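Local coordinates for protein 3-hydroxyacyl-CoA dehydrogenase (Burkholderia thailandensis, PDB 4XGN) that binds NAD in a Rossmann fold of the short-chain dehydrogenase family and probably catalyses the NAD-dependent oxidation of 3-hydroxyacyl-CoA to 3-oxoacyl-CoA, at residues F16-G21 and G38-A43; L45-G50 and G59-C64; L88-G93 and G146-T151. All coordinates share one frame; numbering follows the deposited sequence.

Interaction 1. Residues F16-G21 and G38-A43. With NAD (nicotinamide-adenine-dinucleotide), chain I.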
loop_
_atom_site.group_PDB
_atom_site.type_symbol
_atom_site.label_atom_id
_atom_site.label_comp_id
_atom_site.label_asym_id
_atom_site.label_seq_id
_atom_site.Cartn_x
_atom_site.Cartn_y
_atom_site.Cartn_z
ATOM N N PHE A 16 -28.390 5.298 -13.382
ATOM C CA PHE A 16 -27.422 4.972 -12.303
ATOM C C PHE A 16 -28.136 4.285 -11.185
ATOM O O PHE A 16 -29.115 4.815 -10.643
ATOM C CB PHE A 16 -26.748 6.240 -11.788
ATOM C CG PHE A 16 -26.023 6.930 -12.855
ATOM C CD1 PHE A 16 -26.708 7.773 -13.716
ATOM C CD2 PHE A 16 -24.691 6.590 -13.152
ATOM C CE1 PHE A 16 -26.075 8.352 -14.793
ATOM C CE2 PHE A 16 -24.057 7.182 -14.238
ATOM C CZ PHE A 16 -24.756 8.063 -15.043
ATOM N N LEU A 17 -27.630 3.092 -10.862
ATOM C CA LEU A 17 -28.180 2.220 -9.814
ATOM C C LEU A 17 -27.330 2.458 -8.589
ATOM O O LEU A 17 -26.090 2.341 -8.674
ATOM C CB LEU A 17 -28.152 0.760 -10.247
ATOM C CG LEU A 17 -28.534 -0.276 -9.163
ATOM C CD1 LEU A 17 -29.928 -0.048 -8.611
ATOM C CD2 LEU A 17 -28.432 -1.666 -9.777
ATOM N N ILE A 18 -27.980 2.855 -7.500
ATOM C CA ILE A 18 -27.296 3.270 -6.301
ATOM C C ILE A 18 -27.846 2.424 -5.137
ATOM O O ILE A 18 -28.989 2.613 -4.717
ATOM C CB ILE A 18 -27.488 4.741 -5.992
ATOM C CG1 ILE A 18 -27.096 5.636 -7.196
ATOM C CG2 ILE A 18 -26.686 5.143 -4.766
ATOM C CD1 ILE A 18 -27.410 7.094 -7.014
ATOM N N THR A 19 -26.983 1.602 -4.564
ATOM C CA THR A 19 -27.343 0.805 -3.389
ATOM C C THR A 19 -27.093 1.647 -2.155
ATOM O O THR A 19 -26.185 2.486 -2.134
ATOM C CB THR A 19 -26.637 -0.535 -3.274
ATOM O OG1 THR A 19 -25.303 -0.346 -2.804
ATOM C CG2 THR A 19 -26.715 -1.336 -4.577
ATOM N N GLY A 20 -27.874 1.404 -1.102
ATOM C CA GLY A 20 -27.867 2.297 0.045
ATOM C C GLY A 20 -28.353 3.697 -0.309
ATOM O O GLY A 20 -28.107 4.650 0.402
ATOM N N GLY A 21 -29.134 3.786 -1.380
ATOM C CA GLY A 21 -29.481 5.066 -1.929
ATOM C C GLY A 21 -30.574 5.791 -1.147
ATOM O O GLY A 21 -30.849 6.939 -1.470
ATOM N N GLY A 38 -28.966 12.668 -14.746
ATOM C CA GLY A 38 -29.075 11.218 -14.689
ATOM C C GLY A 38 -30.397 10.799 -14.068
ATOM O O GLY A 38 -31.066 11.608 -13.412
ATOM N N LYS A 39 -30.777 9.551 -14.333
ATOM C CA LYS A 39 -31.963 8.933 -13.798
ATOM C C LYS A 39 -31.514 7.873 -12.820
ATOM O O LYS A 39 -30.680 7.065 -13.171
ATOM C CB LYS A 39 -32.762 8.281 -14.920
ATOM C CG LYS A 39 -33.180 9.278 -15.996
ATOM C CD LYS A 39 -33.660 8.551 -17.254
ATOM C CE LYS A 39 -33.931 9.493 -18.386
ATOM N NZ LYS A 39 -33.685 8.816 -19.708
ATOM N N VAL A 40 -32.027 7.919 -11.612
ATOM C CA VAL A 40 -31.525 6.994 -10.567
ATOM C C VAL A 40 -32.516 5.881 -10.245
ATOM O O VAL A 40 -33.749 6.047 -10.265
ATOM C CB VAL A 40 -31.126 7.729 -9.289
ATOM C CG1 VAL A 40 -30.028 8.741 -9.570
ATOM C CG2 VAL A 40 -32.322 8.327 -8.562
ATOM N N VAL A 41 -31.961 4.706 -9.987
ATOM C CA VAL A 41 -32.640 3.656 -9.286
ATOM C C VAL A 41 -31.978 3.512 -7.932
ATOM O O VAL A 41 -30.747 3.286 -7.876
ATOM C CB VAL A 41 -32.529 2.308 -10.026
ATOM C CG1 VAL A 41 -33.200 1.175 -9.214
ATOM C CG2 VAL A 41 -33.142 2.438 -11.426
ATOM N N LEU A 42 -32.785 3.629 -6.864
ATOM C CA LEU A 42 -32.316 3.487 -5.506
ATOM C C LEU A 42 -32.671 2.126 -5.022
ATOM O O LEU A 42 -33.834 1.751 -5.013
ATOM C CB LEU A 42 -32.922 4.551 -4.591
ATOM C CG LEU A 42 -32.911 5.973 -5.148
ATOM C CD1 LEU A 42 -33.577 6.950 -4.168
ATOM C CD2 LEU A 42 -31.494 6.385 -5.411
ATOM N N ALA A 43 -31.651 1.399 -4.554
ATOM C CA ALA A 43 -31.799 0.040 -4.017
ATOM C C ALA A 43 -31.431 0.051 -2.524
ATOM O O ALA A 43 -30.329 0.411 -2.158
ATOM C CB ALA A 43 -30.920 -0.908 -4.814
HETATM P PA NAD I . -26.144 5.176 5.997
HETATM O O1A NAD I . -26.444 4.282 7.146
HETATM O O2A NAD I . -26.658 6.581 6.056
HETATM O O5B NAD I . -26.628 4.519 4.617
HETATM C C5B NAD I . -26.460 3.141 4.361
HETATM C C4B NAD I . -27.674 2.631 3.565
HETATM O O4B NAD I . -27.399 1.334 3.409
HETATM C C3B NAD I . -28.978 2.703 4.401
HETATM O O3B NAD I . -29.992 3.452 3.815
HETATM C C2B NAD I . -29.250 1.197 4.571
HETATM O O2B NAD I . -30.681 0.954 4.828
HETATM C C1B NAD I . -28.720 0.598 3.508
HETATM N N9A NAD I . -28.422 -0.783 3.732
HETATM C C8A NAD I . -27.868 -1.392 4.828
HETATM N N7A NAD I . -27.833 -2.751 4.635
HETATM C C5A NAD I . -28.337 -2.928 3.421
HETATM C C6A NAD I . -28.529 -4.075 2.695
HETATM N N6A NAD I . -28.292 -5.428 3.081
HETATM N N1A NAD I . -29.060 -3.984 1.466
HETATM C C2A NAD I . -29.412 -2.776 0.927
HETATM N N3A NAD I . -29.206 -1.627 1.635
HETATM C C4A NAD I . -28.691 -1.748 2.878
HETATM O O3 NAD I . -24.538 5.181 6.034
HETATM P PN NAD I . -23.569 5.887 4.930
HETATM O O1N NAD I . -22.622 6.730 5.720
HETATM O O2N NAD I . -24.284 6.622 3.808
HETATM O O5D NAD I . -22.760 4.620 4.328
HETATM C C5D NAD I . -22.554 4.441 2.928
HETATM C C4D NAD I . -21.350 3.633 2.628
HETATM O O4D NAD I . -20.286 4.399 3.016
HETATM C C3D NAD I . -21.281 2.331 3.466
HETATM O O3D NAD I . -20.737 1.306 2.754
HETATM C C2D NAD I . -20.348 2.807 4.614
HETATM O O2D NAD I . -19.737 1.636 5.327
HETATM C C1D NAD I . -19.444 3.540 3.999
HETATM N N1N NAD I . -18.667 4.505 4.770
HETATM C C2N NAD I . -19.236 5.479 5.556
HETATM C C3N NAD I . -18.468 6.384 6.279
HETATM C C7N NAD I . -19.051 7.426 7.185
HETATM O O7N NAD I . -18.323 8.010 7.953
HETATM N N7N NAD I . -20.430 7.756 7.114
HETATM C C4N NAD I . -17.064 6.296 6.169
HETATM C C5N NAD I . -16.495 5.349 5.356
HETATM C C6N NAD I . -17.286 4.464 4.656
#
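Leu17 and Val41 meet on one face of two adjoining parallel strands, their branches running obliquely across one another. Leu17 CG is anti to the backbone N (chi1 172°), which turns CD1 toward the neighbouring strand, where it lies 3.5 Å from Val41 CG1. The same methyl also reaches Ala43 CB, and helix 69-82 packs over this face through residues such as Val76 and Ala79. On the opposite face Ile18 extends its CD1 across Val40, 4.0 Å from CG1, while Leu42 CD2 stands farther off from Ile18 CB. Helix 24-35 closes this side with Ala30 and Leu33. At the start of the strand the Phe16 ring turns its edge to the backbone, with CE1 4.2 Å from Gly38 CA.

Between the two apolar faces, backbone hydrogen bonds run from Phe16 N to Lys39 O, Val41 N to Phe16 O, Ile18 N to Val41 O (2.8 Å) and Ala43 N to Ile18 O. The series fades at Gly20 N, whose bond to Ala43 O is weak. Here the chain leaves the strand in a type II turn, opening the glycine-rich TGxxxGxG motif of classical short-chain dehydrogenases, and Gly20 CA comes within 3.5 Å of NAD O4B. Hydrogen bonding between the two strands is thus carried by the backbone and apolar packing by both faces, so the turn that meets the cofactor springs from a buried, apolar strand pair.

Interaction 2. Residues L45-G50 and G59-C64. With NAD (nicotinamide-adenine-dinucleotide), chain I.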
loop_
_atom_site.group_PDB
_atom_site.type_symbol
_atom_site.label_atom_id
_atom_site.label_comp_id
_atom_site.label_asym_id
_atom_site.label_seq_id
_atom_site.Cartn_x
_atom_site.Cartn_y
_atom_site.Cartn_z
ATOM N N LEU A 45 -32.826 -1.276 1.785
ATOM C CA LEU A 45 -33.821 -1.871 2.682
ATOM C C LEU A 45 -34.952 -0.916 3.110
ATOM O O LEU A 45 -36.070 -1.367 3.474
ATOM C CB LEU A 45 -33.132 -2.405 3.936
ATOM C CG LEU A 45 -31.978 -3.369 3.708
ATOM C CD1 LEU A 45 -31.298 -3.641 5.048
ATOM C CD2 LEU A 45 -32.490 -4.655 3.056
ATOM N N ASN A 46 -34.663 0.395 3.099
ATOM C CA ASN A 46 -35.529 1.364 3.737
ATOM C C ASN A 46 -36.620 1.747 2.736
ATOM O O ASN A 46 -36.381 2.584 1.870
ATOM C CB ASN A 46 -34.752 2.605 4.151
ATOM C CG ASN A 46 -35.554 3.548 5.005
ATOM O OD1 ASN A 46 -36.773 3.627 4.895
ATOM N ND2 ASN A 46 -34.853 4.338 5.820
ATOM N N GLN A 47 -37.786 1.119 2.848
ATOM C CA GLN A 47 -38.854 1.292 1.828
ATOM C C GLN A 47 -39.415 2.703 1.835
ATOM O O GLN A 47 -39.550 3.350 0.768
ATOM C CB GLN A 47 -39.954 0.224 2.024
ATOM C CG GLN A 47 -41.254 0.414 1.291
ATOM C CD GLN A 47 -41.151 0.284 -0.221
ATOM O OE1 GLN A 47 -40.652 -0.730 -0.746
ATOM N NE2 GLN A 47 -41.689 1.275 -0.938
ATOM N N ASP A 48 -39.712 3.212 3.030
ATOM C CA ASP A 48 -40.370 4.525 3.126
ATOM C C ASP A 48 -39.469 5.647 2.686
ATOM O O ASP A 48 -39.881 6.443 1.841
ATOM C CB ASP A 48 -40.877 4.796 4.544
ATOM C CG ASP A 48 -42.116 4.010 4.908
ATOM O OD1 ASP A 48 -42.803 3.375 4.054
ATOM O OD2 ASP A 48 -42.475 4.091 6.105
ATOM N N ALA A 49 -38.214 5.670 3.171
ATOM C CA ALA A 49 -37.283 6.733 2.761
ATOM C C ALA A 49 -36.803 6.595 1.299
ATOM O O ALA A 49 -36.618 7.602 0.614
ATOM C CB ALA A 49 -36.100 6.837 3.719
ATOM N N GLY A 50 -36.640 5.361 0.822
ATOM C CA GLY A 50 -36.241 5.088 -0.547
ATOM C C GLY A 50 -37.282 5.495 -1.569
ATOM O O GLY A 50 -36.934 6.127 -2.560
ATOM N N GLY A 59 -36.867 9.292 -9.953
ATOM C CA GLY A 59 -36.331 7.992 -10.288
ATOM C C GLY A 59 -37.198 6.851 -9.804
ATOM O O GLY A 59 -38.428 7.012 -9.671
ATOM N N VAL A 60 -36.587 5.698 -9.556
ATOM C CA VAL A 60 -37.304 4.480 -9.185
ATOM C C VAL A 60 -36.674 3.916 -7.923
ATOM O O VAL A 60 -35.467 3.932 -7.795
ATOM C CB VAL A 60 -37.220 3.444 -10.342
ATOM C CG1 VAL A 60 -37.724 2.063 -9.947
ATOM C CG2 VAL A 60 -37.915 3.976 -11.591
ATOM N N PHE A 61 -37.505 3.488 -6.988
ATOM C CA PHE A 61 -37.018 2.688 -5.833
ATOM C C PHE A 61 -37.346 1.220 -5.975
ATOM O O PHE A 61 -38.448 0.834 -6.378
ATOM C CB PHE A 61 -37.636 3.197 -4.530
ATOM C CG PHE A 61 -37.291 2.378 -3.350
ATOM C CD1 PHE A 61 -36.033 2.457 -2.830
ATOM C CD2 PHE A 61 -38.182 1.499 -2.781
ATOM C CE1 PHE A 61 -35.660 1.660 -1.761
ATOM C CE2 PHE A 61 -37.818 0.692 -1.700
ATOM C CZ PHE A 61 -36.562 0.787 -1.192
ATOM N N VAL A 62 -36.389 0.372 -5.582
ATOM C CA VAL A 62 -36.586 -1.072 -5.461
ATOM C C VAL A 62 -36.103 -1.506 -4.077
ATOM O O VAL A 62 -34.948 -1.275 -3.718
ATOM C CB VAL A 62 -35.767 -1.800 -6.526
ATOM C CG1 VAL A 62 -35.890 -3.313 -6.418
ATOM C CG2 VAL A 62 -36.084 -1.257 -7.893
ATOM N N ARG A 63 -36.990 -2.133 -3.290
ATOM C CA ARG A 63 -36.558 -2.770 -2.031
ATOM C C ARG A 63 -35.582 -3.884 -2.376
ATOM O O ARG A 63 -35.925 -4.836 -3.076
ATOM C CB ARG A 63 -37.734 -3.316 -1.257
ATOM C CG ARG A 63 -37.378 -3.770 0.146
ATOM C CD ARG A 63 -36.701 -5.107 0.250
ATOM N NE ARG A 63 -36.453 -5.504 1.643
ATOM C CZ ARG A 63 -35.784 -6.592 1.997
ATOM N NH1 ARG A 63 -35.363 -7.464 1.084
ATOM N NH2 ARG A 63 -35.595 -6.849 3.273
ATOM N N CYS A 64 -34.345 -3.723 -1.914
ATOM C CA CYS A 64 -33.254 -4.582 -2.335
ATOM C C CYS A 64 -32.290 -4.826 -1.198
ATOM O O CYS A 64 -31.667 -3.902 -0.678
ATOM C CB CYS A 64 -32.597 -3.990 -3.580
ATOM S SG CYS A 64 -31.023 -4.780 -4.054
HETATM P PA NAD I . -26.144 5.176 5.997
HETATM O O1A NAD I . -26.444 4.282 7.146
HETATM O O2A NAD I . -26.658 6.581 6.056
HETATM O O5B NAD I . -26.628 4.519 4.617
HETATM C C5B NAD I . -26.460 3.141 4.361
HETATM C C4B NAD I . -27.674 2.631 3.565
HETATM O O4B NAD I . -27.399 1.334 3.409
HETATM C C3B NAD I . -28.978 2.703 4.401
HETATM O O3B NAD I . -29.992 3.452 3.815
HETATM C C2B NAD I . -29.250 1.197 4.571
HETATM O O2B NAD I . -30.681 0.954 4.828
HETATM C C1B NAD I . -28.720 0.598 3.508
HETATM N N9A NAD I . -28.422 -0.783 3.732
HETATM C C8A NAD I . -27.868 -1.392 4.828
HETATM N N7A NAD I . -27.833 -2.751 4.635
HETATM C C5A NAD I . -28.337 -2.928 3.421
HETATM C C6A NAD I . -28.529 -4.075 2.695
HETATM N N6A NAD I . -28.292 -5.428 3.081
HETATM N N1A NAD I . -29.060 -3.984 1.466
HETATM C C2A NAD I . -29.412 -2.776 0.927
HETATM N N3A NAD I . -29.206 -1.627 1.635
HETATM C C4A NAD I . -28.691 -1.748 2.878
HETATM O O3 NAD I . -24.538 5.181 6.034
HETATM P PN NAD I . -23.569 5.887 4.930
HETATM O O1N NAD I . -22.622 6.730 5.720
HETATM O O2N NAD I . -24.284 6.622 3.808
HETATM O O5D NAD I . -22.760 4.620 4.328
HETATM C C5D NAD I . -22.554 4.441 2.928
HETATM C C4D NAD I . -21.350 3.633 2.628
HETATM O O4D NAD I . -20.286 4.399 3.016
HETATM C C3D NAD I . -21.281 2.331 3.466
HETATM O O3D NAD I . -20.737 1.306 2.754
HETATM C C2D NAD I . -20.348 2.807 4.614
HETATM O O2D NAD I . -19.737 1.636 5.327
HETATM C C1D NAD I . -19.444 3.540 3.999
HETATM N N1N NAD I . -18.667 4.505 4.770
HETATM C C2N NAD I . -19.236 5.479 5.556
HETATM C C3N NAD I . -18.468 6.384 6.279
HETATM C C7N NAD I . -19.051 7.426 7.185
HETATM O O7N NAD I . -18.323 8.010 7.953
HETATM N N7N NAD I . -20.430 7.756 7.114
HETATM C C4N NAD I . -17.064 6.296 6.169
HETATM C C5N NAD I . -16.495 5.349 5.356
HETATM C C6N NAD I . -17.286 4.464 4.656
HETATM O O HOH W 1 -37.250 -3.832 3.702
#
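A single water bridges Leu45 O and Arg63 NE, donating a hydrogen bond to Leu45 O (2.7 Å) and accepting one from Arg63 NE (2.8 Å). It sits at the edge of the guanidinium, in its plane, while Leu45 CD2 lies over one face, 3.8 Å from Arg63 NH2. Asp71 forms a salt bridge with NH1, so the group is held along its rim and packed from above. The other Leu45 methyl, CD1, rests on the face of the NAD adenine, 3.5 Å from C5A, and Cys64 O comes close to adenine C2A.

Farther along, Phe61 fits beneath the first turn of helix 47-57. Its CG is anti to the backbone N (chi1 175°), directing the ring at the helix, where it lies directly against the Gly50 backbone, CD1 3.5 Å from Gly50 CA. Gln47 bends at chi2 and brings OE1 to the ring edge, 3.3 Å from CE2, its amide almost perpendicular (86°) to the ring, whereas its backbone O lies over one ring face. Asn46 serves as N-cap: Ala49 N donates to its OD1 at 3.0 Å, approaching from above the carbonyl plane. Asp44, hydrogen-bonded to NAD, also accepts from Asn46 N and so ties the helix start to the cofactor.

Helix 47-57 and strand 60-63 complete a right-handed beta-alpha-beta unit with strand 39-44, and the acidic residue ending that strand beside the adenosine is typical of NAD-binding Rossmann folds.

Interaction 3. Residues L88-G93 and G146-T151. With NAD (nicotinamide-adenine-dinucleotide), chain I.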
loop_
_atom_site.group_PDB
_atom_site.type_symbol
_atom_site.label_atom_id
_atom_site.label_comp_id
_atom_site.label_asym_id
_atom_site.label_seq_id
_atom_site.Cartn_x
_atom_site.Cartn_y
_atom_site.Cartn_z
ATOM N N LEU A 88 -23.102 1.875 -11.584
ATOM C CA LEU A 88 -23.510 1.280 -10.315
ATOM C C LEU A 88 -22.648 1.919 -9.217
ATOM O O LEU A 88 -21.414 2.063 -9.390
ATOM C CB LEU A 88 -23.287 -0.231 -10.295
ATOM C CG LEU A 88 -23.359 -0.946 -8.940
ATOM C CD1 LEU A 88 -24.792 -0.919 -8.460
ATOM C CD2 LEU A 88 -22.894 -2.387 -9.040
ATOM N N VAL A 89 -23.296 2.362 -8.144
ATOM C CA VAL A 89 -22.632 2.897 -6.983
ATOM C C VAL A 89 -23.055 2.088 -5.803
ATOM O O VAL A 89 -24.257 2.095 -5.444
ATOM C CB VAL A 89 -22.936 4.389 -6.786
ATOM C CG1 VAL A 89 -22.123 4.940 -5.646
ATOM C CG2 VAL A 89 -22.655 5.163 -8.088
ATOM N N ASN A 90 -22.105 1.332 -5.260
ATOM C CA ASN A 90 -22.358 0.491 -4.079
ATOM C C ASN A 90 -22.130 1.281 -2.800
ATOM O O ASN A 90 -20.973 1.510 -2.432
ATOM C CB ASN A 90 -21.458 -0.732 -4.069
ATOM C CG ASN A 90 -21.769 -1.700 -5.174
ATOM O OD1 ASN A 90 -22.836 -2.302 -5.186
ATOM N ND2 ASN A 90 -20.882 -1.832 -6.125
ATOM N N CYS A 91 -23.202 1.725 -2.158
ATOM C CA CYS A 91 -23.130 2.393 -0.857
ATOM C C CYS A 91 -23.813 1.626 0.300
ATOM O O CYS A 91 -23.594 1.986 1.448
ATOM C CB CYS A 91 -23.683 3.807 -0.907
ATOM S SG CYS A 91 -22.752 4.926 -1.973
ATOM N N ALA A 92 -24.573 0.570 0.032
ATOM C CA ALA A 92 -25.158 -0.229 1.087
ATOM C C ALA A 92 -24.062 -0.810 1.999
ATOM O O ALA A 92 -23.138 -1.423 1.524
ATOM C CB ALA A 92 -25.947 -1.372 0.511
ATOM N N GLY A 93 -24.184 -0.560 3.288
ATOM C CA GLY A 93 -23.203 -1.048 4.235
ATOM C C GLY A 93 -23.654 -0.798 5.647
ATOM O O GLY A 93 -24.547 0.029 5.870
ATOM N N GLY A 146 -19.989 0.886 -19.187
ATOM C CA GLY A 146 -20.413 1.388 -17.900
ATOM C C GLY A 146 -19.269 1.461 -16.913
ATOM O O GLY A 146 -18.154 1.167 -17.270
ATOM N N VAL A 147 -19.557 1.934 -15.706
ATOM C CA VAL A 147 -18.563 2.163 -14.697
ATOM C C VAL A 147 -19.168 1.756 -13.384
ATOM O O VAL A 147 -20.357 1.989 -13.149
ATOM C CB VAL A 147 -18.212 3.652 -14.623
ATOM C CG1 VAL A 147 -17.219 3.944 -13.494
ATOM C CG2 VAL A 147 -17.690 4.121 -15.970
ATOM N N ILE A 148 -18.374 1.086 -12.556
ATOM C CA ILE A 148 -18.815 0.569 -11.269
ATOM C C ILE A 148 -17.982 1.257 -10.203
ATOM O O ILE A 148 -16.762 1.229 -10.292
ATOM C CB ILE A 148 -18.613 -0.953 -11.210
ATOM C CG1 ILE A 148 -19.588 -1.585 -12.171
ATOM C CG2 ILE A 148 -18.747 -1.487 -9.772
ATOM C CD1 ILE A 148 -19.519 -3.053 -12.439
ATOM N N VAL A 149 -18.641 1.828 -9.209
ATOM C CA VAL A 149 -17.981 2.472 -8.080
ATOM C C VAL A 149 -18.452 1.808 -6.789
ATOM O O VAL A 149 -19.638 1.682 -6.552
ATOM C CB VAL A 149 -18.307 3.960 -8.003
ATOM C CG1 VAL A 149 -17.582 4.609 -6.832
ATOM C CG2 VAL A 149 -17.898 4.664 -9.303
ATOM N N SER A 150 -17.518 1.345 -5.975
ATOM C CA SER A 150 -17.839 0.760 -4.670
ATOM C C SER A 150 -17.249 1.584 -3.543
ATOM O O SER A 150 -16.355 2.422 -3.757
ATOM C CB SER A 150 -17.370 -0.654 -4.613
ATOM O OG SER A 150 -17.942 -1.455 -5.633
ATOM N N THR A 151 -17.803 1.372 -2.342
ATOM C CA THR A 151 -17.390 2.131 -1.178
ATOM C C THR A 151 -16.685 1.206 -0.214
ATOM O O THR A 151 -17.276 0.263 0.330
ATOM C CB THR A 151 -18.579 2.821 -0.478
ATOM O OG1 THR A 151 -19.412 3.501 -1.453
ATOM C CG2 THR A 151 -18.067 3.789 0.565
HETATM P PA NAD I . -26.144 5.176 5.997
HETATM O O1A NAD I . -26.444 4.282 7.146
HETATM O O2A NAD I . -26.658 6.581 6.056
HETATM O O5B NAD I . -26.628 4.519 4.617
HETATM C C5B NAD I . -26.460 3.141 4.361
HETATM C C4B NAD I . -27.674 2.631 3.565
HETATM O O4B NAD I . -27.399 1.334 3.409
HETATM C C3B NAD I . -28.978 2.703 4.401
HETATM O O3B NAD I . -29.992 3.452 3.815
HETATM C C2B NAD I . -29.250 1.197 4.571
HETATM O O2B NAD I . -30.681 0.954 4.828
HETATM C C1B NAD I . -28.720 0.598 3.508
HETATM N N9A NAD I . -28.422 -0.783 3.732
HETATM C C8A NAD I . -27.868 -1.392 4.828
HETATM N N7A NAD I . -27.833 -2.751 4.635
HETATM C C5A NAD I . -28.337 -2.928 3.421
HETATM C C6A NAD I . -28.529 -4.075 2.695
HETATM N N6A NAD I . -28.292 -5.428 3.081
HETATM N N1A NAD I . -29.060 -3.984 1.466
HETATM C C2A NAD I . -29.412 -2.776 0.927
HETATM N N3A NAD I . -29.206 -1.627 1.635
HETATM C C4A NAD I . -28.691 -1.748 2.878
HETATM O O3 NAD I . -24.538 5.181 6.034
HETATM P PN NAD I . -23.569 5.887 4.930
HETATM O O1N NAD I . -22.622 6.730 5.720
HETATM O O2N NAD I . -24.284 6.622 3.808
HETATM O O5D NAD I . -22.760 4.620 4.328
HETATM C C5D NAD I . -22.554 4.441 2.928
HETATM C C4D NAD I . -21.350 3.633 2.628
HETATM O O4D NAD I . -20.286 4.399 3.016
HETATM C C3D NAD I . -21.281 2.331 3.466
HETATM O O3D NAD I . -20.737 1.306 2.754
HETATM C C2D NAD I . -20.348 2.807 4.614
HETATM O O2D NAD I . -19.737 1.636 5.327
HETATM C C1D NAD I . -19.444 3.540 3.999
HETATM N N1N NAD I . -18.667 4.505 4.770
HETATM C C2N NAD I . -19.236 5.479 5.556
HETATM C C3N NAD I . -18.468 6.384 6.279
HETATM C C7N NAD I . -19.051 7.426 7.185
HETATM O O7N NAD I . -18.323 8.010 7.953
HETATM N N7N NAD I . -20.430 7.756 7.114
HETATM C C4N NAD I . -17.064 6.296 6.169
HETATM C C5N NAD I . -16.495 5.349 5.356
HETATM C C6N NAD I . -17.286 4.464 4.656
#
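Thr151 holds OG1 anti to its carbonyl carbon (chi1 -47°), which swings the hydroxyl across to Asn90 O, where it donates at 2.7 Å, and turns CG2 to NAD, 3.4 Å from O4D. Asn90 CG is likewise anti to its carbonyl carbon (chi1 -67°), and ND2 reaches Ser150 OG at 3.0 Å in a bent bond, the hydroxyl lying 24° out of the amide plane. Helix 109-135 packs on this polar pair through Ile127. Thr151 OG1 has a second partner in Tyr231 OH.

The strands, nearly parallel, form the middle of the Rossmann sheet, and Asn90-Cys91-Ala92-Gly93 corresponds to the NNAG motif of short-chain dehydrogenases. Val149 N donates to Leu88 O and Asn90 N to Val149 O, both 2.8 Å; the bond from Leu88 N to Val147 O is longer, at 3.2 Å. Side-chain packing is slighter, with Leu88 CD2 4.3 Å from Ile148 CG2.

Past the strand the chain follows the cofactor. Cys91 O approaches ribose C4D, and Ala92 CB lies 3.5 Å from adenine N3A. Thr19 OG1 accepts from Ala92 N, positioning this loop, and Thr151 O accepts from Lys170 NZ, which also bonds to NAD.

All three contacts reach one parallel sheet and touch the same NAD. Interactions 1 and 3 are buried strand pairs joined directly, since strands 15-19 and 85-90 are neighbours and Leu17 O and Val89 N lie 2.8 Å apart. Interaction 2 adjoins interaction 1 through strands 39-44 and 60-63, but sets a helix start and its leading loop against an edge strand, about 16 Å from interaction 3 between centres. Chemistry follows place: interaction 1 has apolar faces around backbone bonds, interaction 3 adds buried side-chain hydroxyl and amide bonds, and the partly exposed interaction 2 relies on a water, an aromatic ring and an arginine. Leu45 and Ala92 flank opposite faces of the adenine.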